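Local coordinates for protein tetracycline Repressor, class A (Pseudomonas sp., PDB 5MRU) that represses the tetracycline resistance gene by binding operator DNA through a helix-turn-helix, and binds it less tightly when tetracycline is bound, at the interface of chains A and B. Residues are numbered along the deposited sequence; one frame, centred on the assembly and turned at random. Chains: chain A/B, Tetracycline Repressor, class A.

The interface of chains A and B. Residues chain A 132, 136, 194, 198, 201; chain B 186, 189-190, 193.
A:Asn132 and A:Thr136, one turn apart on helix 127-153, lie against B:Gln189, B:Gly190 and B:Val193 on helix 183-199 of the partner, all with helical backbone torsions, while the side chains of A:Leu198 and A:Arg201 and the backbone of A:Ile194 lie beside the valine. The patch illustrates how helices come near where a residue without a side chain faces a small one. A:Thr136 sets its methyl CG2 3.7 Å from the alpha carbon of B:Gly190. Its hydroxyl is spent within its own chain, OG1 donating to the backbone O of A:Asn132 at 2.8 Å, with the donor tilted 26° from the carbonyl plane. A:Asn132 reaches across with CG anti to its backbone N (chi1 -174°), which lays its amide over the base of B:Gln189, CG lying 3.6 Å from CB. The two amides stand almost perpendicular, their planes 88° apart; although ND2 is near the glutamine OE1, its N-H points elsewhere and makes no hydrogen bond to it. B:Val193 packs against the rest of the chain A surface, with about 70 Å² hidden by that chain. Its two methyls divide the work: CG1 meets CG of A:Leu198 at 3.8 Å and also approaches the backbone O of A:Ile194, whereas CG2 turns toward the guanidinium of A:Arg201, whose CZ is 3.7 Å away. The arginine chain bends at chi3 to set the face of the guanidinium, at its NH1 and NH2 end, over the methyl. Distant from the N-terminal DNA-binding heads, this seam of mixed polar and apolar character, held by van der Waals packing, belongs to the helical C-terminal core through which TetR dimerises, and two-fold symmetry repeats it with the chains exchanged.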
# COMPACT_ATOMS: atom_id res chain seq x y z
N ASN A 132 -16.65 -4.57 0.99
CA ASN A 132 -15.88 -3.65 1.83
C ASN A 132 -14.92 -4.32 2.80
O ASN A 132 -13.81 -3.85 2.99
CB ASN A 132 -16.78 -2.70 2.61
CG ASN A 132 -15.98 -1.64 3.38
OD1 ASN A 132 -15.92 -1.64 4.61
ND2 ASN A 132 -15.33 -0.75 2.64
N THR A 136 -11.03 -3.65 2.10
CA THR A 136 -10.37 -2.89 3.14
C THR A 136 -9.18 -3.65 3.75
O THR A 136 -8.11 -3.08 3.98
CB THR A 136 -11.40 -2.52 4.21
OG1 THR A 136 -12.32 -1.56 3.67
CG2 THR A 136 -10.72 -1.96 5.43
N ILE A 194 -9.49 -3.63 12.45
CA ILE A 194 -10.35 -3.78 11.29
C ILE A 194 -11.44 -4.81 11.53
O ILE A 194 -12.57 -4.61 11.13
CB ILE A 194 -9.52 -4.11 10.03
CG1 ILE A 194 -9.02 -2.80 9.40
CG2 ILE A 194 -10.33 -4.95 9.03
CD1 ILE A 194 -7.91 -2.97 8.38
N LEU A 198 -15.85 -4.21 11.53
CA LEU A 198 -16.75 -5.02 10.71
C LEU A 198 -17.80 -5.72 11.55
O LEU A 198 -18.95 -5.83 11.13
CB LEU A 198 -15.97 -6.07 9.94
CG LEU A 198 -14.97 -5.52 8.93
CD1 LEU A 198 -13.97 -6.62 8.61
CD2 LEU A 198 -15.67 -5.00 7.68
N ARG A 201 -21.40 -4.82 12.10
CA ARG A 201 -22.51 -5.08 11.16
C ARG A 201 -22.67 -6.54 10.68
O ARG A 201 -23.33 -6.80 9.66
CB ARG A 201 -22.39 -4.11 9.97
CG ARG A 201 -21.08 -4.21 9.20
CD ARG A 201 -20.68 -2.88 8.56
NE ARG A 201 -19.84 -2.06 9.45
CZ ARG A 201 -19.18 -0.96 9.07
NH1 ARG A 201 -18.44 -0.30 9.97
NH2 ARG A 201 -19.23 -0.52 7.81
N ALA B 186 -14.92 3.29 -1.70
CA ALA B 186 -14.09 2.21 -1.16
C ALA B 186 -13.11 2.65 -0.08
O ALA B 186 -12.91 1.95 0.91
CB ALA B 186 -13.33 1.57 -2.28
N GLN B 189 -15.32 4.09 2.91
CA GLN B 189 -15.86 2.96 3.67
C GLN B 189 -14.82 2.28 4.55
O GLN B 189 -15.06 2.11 5.75
CB GLN B 189 -16.47 1.89 2.75
CG GLN B 189 -17.92 2.11 2.35
CD GLN B 189 -18.43 1.00 1.43
OE1 GLN B 189 -17.74 0.01 1.16
NE2 GLN B 189 -19.65 1.17 0.95
N GLY B 190 -13.69 1.87 3.99
CA GLY B 190 -12.71 1.14 4.78
C GLY B 190 -12.29 1.95 5.98
O GLY B 190 -12.09 1.43 7.07
N VAL B 193 -15.06 1.78 8.69
CA VAL B 193 -14.83 0.56 9.46
C VAL B 193 -13.65 0.73 10.42
O VAL B 193 -13.70 0.35 11.59
CB VAL B 193 -14.53 -0.60 8.52
CG1 VAL B 193 -14.13 -1.83 9.31
CG2 VAL B 193 -15.73 -0.87 7.63